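Side-chain contacts in Ara h 8 allergen isoform (Arachis hypogaea, PDB 6V8M), which belongs to the Bet v 1-like PR-10 allergens and probably binds small hydrophobic ligands, with abscisic acid a possible one, in a pocket under its long helix: residues D26-T31 with I41-G46; F119-K122 with P126-D129. One frame throughout, in Å; residues are numbered along the deposited sequence.

Contact 1 of 2, residues D26-T31 with I41-G46. With 2AN (8-anilino-1-naphthalene sulfonate), chain G; 2AN (8-anilino-1-naphthalene sulfonate), chain H.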
ATOM      1  N   ASP A  26       0.954   0.133  12.438  1.00 36.98           N
ATOM      2  CA  ASP A  26       2.224   0.882  12.649  1.00 39.71           C
ATOM      3  C   ASP A  26       2.876   1.268  11.311  1.00 38.87           C
ATOM      4  O   ASP A  26       4.007   1.819  11.322  1.00 39.04           O
ATOM      5  CB  ASP A  26       3.212   0.055  13.476  1.00 40.67           C
ATOM      6  CG  ASP A  26       2.726  -0.244  14.893  1.00 46.10           C
ATOM      7  OD1 ASP A  26       1.820   0.476  15.367  1.00 47.63           O
ATOM      8  OD2 ASP A  26       3.260  -1.192  15.521  1.00 51.56           O
ATOM      9  N   GLY A  27       2.200   1.039  10.188  1.00 34.74           N
ATOM     10  CA  GLY A  27       2.774   1.250   8.852  1.00 35.52           C
ATOM     11  C   GLY A  27       3.172   2.698   8.624  1.00 35.47           C
ATOM     12  O   GLY A  27       4.201   2.901   8.006  1.00 35.70           O
ATOM     13  N   ASP A  28       2.420   3.666   9.146  1.00 34.91           N
ATOM     14  CA  ASP A  28       2.743   5.100   8.912  1.00 37.75           C
ATOM     15  C   ASP A  28       4.075   5.458   9.568  1.00 38.42           C
ATOM     16  O   ASP A  28       4.833   6.223   8.964  1.00 39.39           O
ATOM     17  CB  ASP A  28       1.630   6.025   9.406  1.00 40.75           C
ATOM     18  CG  ASP A  28       0.360   5.899   8.591  1.00 42.28           C
ATOM     19  OD1 ASP A  28       0.413   5.281   7.511  1.00 41.75           O
ATOM     20  OD2 ASP A  28      -0.685   6.373   9.065  1.00 45.84           O
ATOM     21  N   GLU A  29       4.354   4.925  10.753  1.00 37.96           N
ATOM     22  CA  GLU A  29       5.627   5.207  11.466  1.00 40.81           C
ATOM     23  C   GLU A  29       6.771   4.339  10.924  1.00 39.40           C
ATOM     24  O   GLU A  29       7.884   4.862  10.798  1.00 38.78           O
ATOM     25  CB  GLU A  29       5.408   5.035  12.967  1.00 46.76           C
ATOM     26  CG  GLU A  29       4.269   5.911  13.468  1.00 52.63           C
ATOM     27  CD  GLU A  29       4.439   6.537  14.843  1.00 63.16           C
ATOM     28  OE1 GLU A  29       3.799   7.593  15.103  1.00 69.45           O
ATOM     29  OE2 GLU A  29       5.212   5.976  15.657  1.00 71.91           O
ATOM     30  N   LEU A  30       6.515   3.071  10.600  1.00 36.89           N
ATOM     31  CA  LEU A  30       7.601   2.145  10.163  1.00 36.94           C
ATOM     32  C   LEU A  30       8.052   2.452   8.739  1.00 36.08           C
ATOM     33  O   LEU A  30       9.246   2.337   8.454  1.00 37.61           O
ATOM     34  CB  LEU A  30       7.107   0.702  10.244  1.00 37.32           C
ATOM     35  CG  LEU A  30       7.173   0.066  11.619  1.00 41.77           C
ATOM     36  CD1 LEU A  30       6.700  -1.375  11.540  1.00 40.33           C
ATOM     37  CD2 LEU A  30       8.587   0.124  12.182  1.00 42.87           C
ATOM     38  N   THR A  31       7.146   2.786   7.833  1.00 34.01           N
ATOM     39  CA  THR A  31       7.508   2.827   6.396  1.00 34.54           C
ATOM     40  C   THR A  31       8.673   3.781   6.170  1.00 34.97           C
ATOM     41  O   THR A  31       9.636   3.388   5.531  1.00 34.80           O
ATOM     42  CB  THR A  31       6.296   3.087   5.496  1.00 35.27           C
ATOM     43  OG1 THR A  31       5.410   1.971   5.703  1.00 34.52           O
ATOM     44  CG2 THR A  31       6.691   3.236   4.049  1.00 36.20           C
ATOM     45  N   ILE A  41       5.117  10.220   6.042  1.00 35.00           N
ATOM     46  CA  ILE A  41       3.678   9.897   5.896  1.00 34.76           C
ATOM     47  C   ILE A  41       2.954  10.766   6.913  1.00 36.39           C
ATOM     48  O   ILE A  41       3.200  10.639   8.114  1.00 39.00           O
ATOM     49  CB  ILE A  41       3.396   8.401   6.033  1.00 34.38           C
ATOM     50  CG1 ILE A  41       4.169   7.601   4.975  1.00 36.13           C
ATOM     51  CG2 ILE A  41       1.891   8.174   6.002  1.00 34.87           C
ATOM     52  CD1 ILE A  41       3.950   6.091   4.997  1.00 37.07           C
ATOM     53  N   GLU A  42       2.190  11.723   6.417  1.00 38.27           N
ATOM     54  CA  GLU A  42       1.512  12.742   7.244  1.00 41.58           C
ATOM     55  C   GLU A  42       0.016  12.543   7.114  1.00 41.44           C
ATOM     56  O   GLU A  42      -0.447  12.355   5.979  1.00 38.66           O
ATOM     57  CB  GLU A  42       1.861  14.132   6.737  1.00 45.62           C
ATOM     58  CG  GLU A  42       3.338  14.464   6.815  1.00 50.97           C
ATOM     59  CD  GLU A  42       3.690  15.831   6.246  1.00 54.60           C
ATOM     60  OE1 GLU A  42       3.737  15.982   4.980  1.00 51.48           O
ATOM     61  OE2 GLU A  42       3.875  16.759   7.070  1.00 61.12           O
ATOM     62  N   ILE A  43      -0.707  12.559   8.229  1.00 41.20           N
ATOM     63  CA  ILE A  43      -2.195  12.479   8.217  1.00 41.70           C
ATOM     64  C   ILE A  43      -2.719  13.881   7.902  1.00 40.75           C
ATOM     65  O   ILE A  43      -2.502  14.768   8.719  1.00 42.79           O
ATOM     66  CB  ILE A  43      -2.747  11.962   9.562  1.00 45.67           C
ATOM     67  CG1 ILE A  43      -2.089  10.651  10.002  1.00 47.72           C
ATOM     68  CG2 ILE A  43      -4.263  11.852   9.517  1.00 45.53           C
ATOM     69  CD1 ILE A  43      -2.181   9.538   8.973  1.00 48.77           C
ATOM     70  N   VAL A  44      -3.385  14.050   6.760  1.00 39.42           N
ATOM     71  CA  VAL A  44      -3.992  15.334   6.299  1.00 41.13           C
ATOM     72  C   VAL A  44      -5.351  15.509   6.987  1.00 40.73           C
ATOM     73  O   VAL A  44      -5.666  16.629   7.466  1.00 41.03           O
ATOM     74  CB  VAL A  44      -4.176  15.341   4.769  1.00 43.07           C
ATOM     75  CG1 VAL A  44      -4.845  16.645   4.331  1.00 45.88           C
ATOM     76  CG2 VAL A  44      -2.855  15.154   4.043  1.00 44.90           C
ATOM     77  N   GLU A  45      -6.134  14.441   7.052  1.00 40.90           N
ATOM     78  CA  GLU A  45      -7.459  14.432   7.708  1.00 44.45           C
ATOM     79  C   GLU A  45      -7.678  13.088   8.398  1.00 43.92           C
ATOM     80  O   GLU A  45      -7.276  12.049   7.828  1.00 39.38           O
ATOM     81  CB  GLU A  45      -8.592  14.646   6.704  1.00 46.10           C
ATOM     82  CG  GLU A  45      -8.502  15.953   5.931  1.00 47.83           C
ATOM     83  CD  GLU A  45      -8.539  17.252   6.736  1.00 53.50           C
ATOM     84  OE1 GLU A  45      -9.119  17.265   7.869  1.00 52.67           O
ATOM     85  OE2 GLU A  45      -7.985  18.278   6.226  1.00 50.87           O
ATOM     86  N   GLY A  46      -8.286  13.125   9.574  1.00 46.62           N
ATOM     87  CA  GLY A  46      -8.804  11.928  10.257  1.00 47.87           C
ATOM     88  C   GLY A  46      -7.851  11.389  11.307  1.00 49.10           C
ATOM     89  O   GLY A  46      -6.844  12.059  11.608  1.00 50.01           O
TER
HETATM   90  C1  2AN G 205      -0.877  19.037   2.258  0.75 61.16           C
HETATM   91  C2  2AN G 205      -1.996  18.269   2.195  0.75 60.66           C
HETATM   92  C3  2AN G 205      -2.542  17.870   0.964  0.75 59.33           C
HETATM   93  C4  2AN G 205      -1.975  18.278  -0.199  0.75 58.29           C
HETATM   94  C5  2AN G 205      -0.816  19.092  -0.193  0.75 58.30           C
HETATM   95  C6  2AN G 205      -0.222  19.515  -1.404  0.75 59.71           C
HETATM   96  C7  2AN G 205       0.882  20.297  -1.408  0.75 62.40           C
HETATM   97  C8  2AN G 205       1.480  20.690  -0.199  0.75 61.90           C
HETATM   98  N   2AN G 205      -0.337  19.451   3.493  0.75 66.64           N
HETATM   99  S   2AN G 205       1.786  20.836   2.453  0.75 71.40           S
HETATM  100  C9  2AN G 205       0.936  20.315   1.000  0.75 64.27           C
HETATM  101  C10 2AN G 205      -0.241  19.490   1.049  0.75 59.17           C
HETATM  102  C11 2AN G 205      -0.381  18.824   4.750  0.75 72.10           C
HETATM  103  C12 2AN G 205      -1.395  19.137   5.645  0.75 74.12           C
HETATM  104  C13 2AN G 205      -1.430  18.538   6.894  0.75 74.88           C
HETATM  105  C14 2AN G 205      -0.452  17.644   7.266  0.75 74.82           C
HETATM  106  C15 2AN G 205       0.565  17.343   6.389  0.75 75.25           C
HETATM  107  C16 2AN G 205       0.612  17.932   5.136  0.75 74.57           C
HETATM  108  O1  2AN G 205       3.114  21.509   1.962  0.75 69.47           O
HETATM  109  O2  2AN G 205       2.181  19.671   3.181  0.75 72.90           O
HETATM  110  O3  2AN G 205       1.001  21.833   3.115  0.75 73.05           O
HETATM  111  C1  2AN H 206      -3.100  21.873   0.901  0.75 65.86           C
HETATM  112  C2  2AN H 206      -3.215  21.303  -0.328  0.75 64.02           C
HETATM  113  C3  2AN H 206      -4.081  20.222  -0.555  0.75 62.63           C
HETATM  114  C4  2AN H 206      -4.812  19.707   0.466  0.75 64.04           C
HETATM  115  C5  2AN H 206      -4.725  20.254   1.769  0.75 63.69           C
HETATM  116  C6  2AN H 206      -5.489  19.715   2.831  0.75 63.46           C
HETATM  117  C7  2AN H 206      -5.410  20.225   4.082  0.75 64.84           C
HETATM  118  C8  2AN H 206      -4.571  21.319   4.351  0.75 66.84           C
HETATM  119  N   2AN H 206      -2.209  22.952   1.130  0.75 68.06           N
HETATM  120  S   2AN H 206      -2.808  23.257   3.804  0.75 77.25           S
HETATM  121  C9  2AN H 206      -3.809  21.875   3.358  0.75 69.42           C
HETATM  122  C10 2AN H 206      -3.858  21.360   2.014  0.75 64.50           C
HETATM  123  C11 2AN H 206      -1.545  23.808   0.231  0.75 72.08           C
HETATM  124  C12 2AN H 206      -2.243  24.705  -0.569  0.75 75.06           C
HETATM  125  C13 2AN H 206      -1.558  25.559  -1.421  0.75 77.08           C
HETATM  126  C14 2AN H 206      -0.182  25.536  -1.477  0.75 75.52           C
HETATM  127  C15 2AN H 206       0.517  24.657  -0.679  0.75 76.60           C
HETATM  128  C16 2AN H 206      -0.155  23.799   0.179  0.75 75.39           C
HETATM  129  O1  2AN H 206      -1.329  22.831   3.512  0.75 71.98           O
HETATM  130  O2  2AN H 206      -3.140  24.349   2.938  0.75 78.01           O
HETATM  131  O3  2AN H 206      -2.914  23.459   5.215  0.75 75.46           O
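Ile-41 lies against the short helix 27-34, its two branches parting to meet two different residues one turn apart. The branch methyl CG2 rests against the carboxylate of Asp-28, 3.6 Å from OD1, while CD1 at the end of the longer branch reaches 3.8 Å to CB of Thr-31. With CG1 anti to the carbonyl carbon (chi1 -59°) and the chain extended beyond it (chi2 -179°), CD1 is carried past the carbonyl oxygen of Asp-28 to the CB of Thr-31. Asp-28 reaches two residues on one side of the strand: as OD1 sits by Ile-41, OD2 meets CD1 of Ile-43 at 3.5 Å. These are van der Waals contacts of a charged group with methyls, and the charge itself is answered by Lys-54 of the next strand, which forms a salt bridge to OD1. Thr-31 turns its hydroxyl back into its own helix, where OG1 donates to Gly-27 O at 2.8 Å; the backbone N of Thr-31 reaches the same oxygen from the opposite face of the carbonyl plane. Two bonds thus grip one carbonyl and leave the methine side of the threonine to the isoleucine. On the far side of the strand Glu-42 lays its carboxylate by the anilino ring of one bound 8-anilino-1-naphthalene sulfonate, OE2 lying 3.4 Å from C15. Val-44 touches two such molecules, and with Glu-45 forms a classic beta bulge opposite Val-53. Helix 27-34 with 16-25, between strands 3-12 and 38-45, forms the paired short helices of the Bet v 1 fold, beside the long C-terminal helix.

Contact 2 of 2, residues F119-K122 with P126-D129; sequences FHTK and PLPD
Leu-127 presses its two methyls on Phe-119, and the contact is apolar throughout. Its chief element is a CH-pi interaction: Leu-127 CD2 stands 3.8 Å from the centroid of the Phe-119 ring and 16° off the ring normal, so the methyl sits over the face, shifted toward the CG side, 3.7 Å from Phe-119 CG. The second methyl, CD1, sits to one side, past the rim, 3.8 Å from CD2 of Phe-119. An extended first torsion, with CG of Leu-127 anti to its own nitrogen (chi1 171°), sends the fork of the leucine to the ring.

Plain methyl packing adds a smaller part. CD1 of Leu-127 also meets CG2 of Thr-121 at 3.9 Å, two residues along the strand on the same side of the sheet. The hydroxyl of that threonine is occupied with the N-terminal residues, OG1 being hydrogen-bonded to Gly-2 N and His-4 NE2, which leaves its methyl for the leucine. His-4 and Phe-6 touch Leu-127 as well, and Val-135 of the long helix touches Phe-119, whose side chain lies about 4 Å at nearest from a bound 8-anilino-1-naphthalene sulfonate.

Leu-127 ties the loop to the end of strand 110-121, one residue before Pro-128, the N-cap position of helix 129-152. The hold comes from shape and dispersion over a ring face, with no charge or hydrogen bond between the two segments.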
ATOM      1  N   PHE A 119      -6.590  -0.411 -11.068  1.00 30.86           N
ATOM      2  CA  PHE A 119      -6.036   0.801 -11.719  1.00 30.82           C
ATOM      3  C   PHE A 119      -7.154   1.456 -12.534  1.00 32.34           C
ATOM      4  O   PHE A 119      -7.883   0.784 -13.254  1.00 33.67           O
ATOM      5  CB  PHE A 119      -4.876   0.462 -12.654  1.00 32.04           C
ATOM      6  CG  PHE A 119      -3.650  -0.135 -12.010  1.00 32.10           C
ATOM      7  CD1 PHE A 119      -3.627  -1.472 -11.611  1.00 33.46           C
ATOM      8  CD2 PHE A 119      -2.494   0.612 -11.873  1.00 32.56           C
ATOM      9  CE1 PHE A 119      -2.488  -2.035 -11.061  1.00 33.12           C
ATOM     10  CE2 PHE A 119      -1.350   0.033 -11.349  1.00 34.05           C
ATOM     11  CZ  PHE A 119      -1.355  -1.275 -10.921  1.00 34.38           C
ATOM     12  N   HIS A 120      -7.305   2.762 -12.365  1.00 31.93           N
ATOM     13  CA  HIS A 120      -8.208   3.622 -13.156  1.00 33.54           C
ATOM     14  C   HIS A 120      -7.330   4.561 -13.981  1.00 33.39           C
ATOM     15  O   HIS A 120      -6.596   5.362 -13.383  1.00 34.28           O
ATOM     16  CB  HIS A 120      -9.132   4.407 -12.229  1.00 33.90           C
ATOM     17  CG  HIS A 120     -10.056   3.561 -11.419  1.00 37.35           C
ATOM     18  ND1 HIS A 120     -11.379   3.449 -11.724  1.00 39.52           N
ATOM     19  CD2 HIS A 120      -9.847   2.774 -10.337  1.00 38.22           C
ATOM     20  CE1 HIS A 120     -11.963   2.641 -10.853  1.00 39.89           C
ATOM     21  NE2 HIS A 120     -11.050   2.190 -10.015  1.00 40.03           N
ATOM     22  N   THR A 121      -7.353   4.394 -15.300  1.00 34.98           N
ATOM     23  CA  THR A 121      -6.541   5.205 -16.224  1.00 36.79           C
ATOM     24  C   THR A 121      -7.412   6.270 -16.876  1.00 39.15           C
ATOM     25  O   THR A 121      -8.626   6.027 -17.109  1.00 40.58           O
ATOM     26  CB  THR A 121      -5.912   4.305 -17.292  1.00 38.46           C
ATOM     27  OG1 THR A 121      -7.016   3.669 -17.921  1.00 38.03           O
ATOM     28  CG2 THR A 121      -4.913   3.336 -16.701  1.00 39.62           C
ATOM     29  N   LYS A 122      -6.769   7.351 -17.296  1.00 39.12           N
ATOM     30  CA  LYS A 122      -7.394   8.385 -18.148  1.00 42.30           C
ATOM     31  C   LYS A 122      -7.449   7.828 -19.572  1.00 44.39           C
ATOM     32  O   LYS A 122      -6.568   7.016 -19.963  1.00 44.48           O
ATOM     33  CB  LYS A 122      -6.591   9.690 -18.071  1.00 45.92           C
ATOM     34  CG  LYS A 122      -6.395  10.243 -16.668  1.00 47.70           C
ATOM     35  CD  LYS A 122      -5.482  11.434 -16.611  1.00 52.52           C
ATOM     36  CE  LYS A 122      -5.359  12.012 -15.214  1.00 55.17           C
ATOM     37  NZ  LYS A 122      -4.024  12.613 -15.001  1.00 58.48           N
ATOM     38  N   PRO A 126      -4.753   0.494 -23.039  1.00 49.48           N
ATOM     39  CA  PRO A 126      -4.396  -0.493 -22.028  1.00 46.50           C
ATOM     40  C   PRO A 126      -3.486   0.184 -20.990  1.00 43.56           C
ATOM     41  O   PRO A 126      -2.814   1.126 -21.314  1.00 42.51           O
ATOM     42  CB  PRO A 126      -3.709  -1.620 -22.819  1.00 50.18           C
ATOM     43  CG  PRO A 126      -4.200  -1.421 -24.243  1.00 50.65           C
ATOM     44  CD  PRO A 126      -4.359   0.076 -24.403  1.00 50.52           C
ATOM     45  N   LEU A 127      -3.519  -0.298 -19.761  1.00 38.80           N
ATOM     46  CA  LEU A 127      -2.582   0.144 -18.705  1.00 38.78           C
ATOM     47  C   LEU A 127      -1.172  -0.197 -19.176  1.00 36.44           C
ATOM     48  O   LEU A 127      -0.898  -1.334 -19.537  1.00 36.72           O
ATOM     49  CB  LEU A 127      -2.962  -0.593 -17.417  1.00 37.61           C
ATOM     50  CG  LEU A 127      -2.010  -0.455 -16.246  1.00 35.32           C
ATOM     51  CD1 LEU A 127      -2.072   0.935 -15.670  1.00 34.42           C
ATOM     52  CD2 LEU A 127      -2.343  -1.498 -15.195  1.00 35.99           C
ATOM     53  N   PRO A 128      -0.223   0.760 -19.249  1.00 37.36           N
ATOM     54  CA  PRO A 128       1.140   0.443 -19.681  1.00 38.18           C
ATOM     55  C   PRO A 128       1.826  -0.538 -18.722  1.00 38.11           C
ATOM     56  O   PRO A 128       1.667  -0.393 -17.516  1.00 36.08           O
ATOM     57  CB  PRO A 128       1.858   1.789 -19.696  1.00 39.01           C
ATOM     58  CG  PRO A 128       0.746   2.809 -19.706  1.00 38.49           C
ATOM     59  CD  PRO A 128      -0.383   2.181 -18.922  1.00 38.21           C
ATOM     60  N   ASP A 129       2.562  -1.511 -19.273  1.00 38.89           N
ATOM     61  CA  ASP A 129       3.226  -2.561 -18.459  1.00 39.81           C
ATOM     62  C   ASP A 129       4.145  -1.889 -17.431  1.00 37.78           C
ATOM     63  O   ASP A 129       4.242  -2.407 -16.319  1.00 37.17           O
ATOM     64  CB  ASP A 129       3.974  -3.559 -19.346  1.00 42.86           C
ATOM     65  CG  ASP A 129       3.085  -4.428 -20.230  1.00 47.97           C
ATOM     66  OD1 ASP A 129       1.841  -4.441 -20.037  1.00 48.53           O
ATOM     67  OD2 ASP A 129       3.638  -5.068 -21.135  1.00 55.63           O
TER

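How the contacts relate
Contacts 1 and 2 illustrate how one curved antiparallel sheet takes helical and loop elements at different places. Their centres are about 27 Å apart, on opposite sides of the chain's centre, and the nearest atoms are about 18 Å apart. Contact 1 engages the outermost strand 38-45 and is only partly buried, mixing methyls with a carboxylate. Contact 2, at the end of strand 110-121, is a buried contact whose touching groups are all hydrocarbon. Both lie near bound ligand, contact 1 through Glu-42 and Val-44, contact 2 through Phe-119. Helix 129-152 links the two: Val-135 touches Phe-119 and His-132 touches Leu-127, while Ile-142 and Ile-146 further along touch Thr-31.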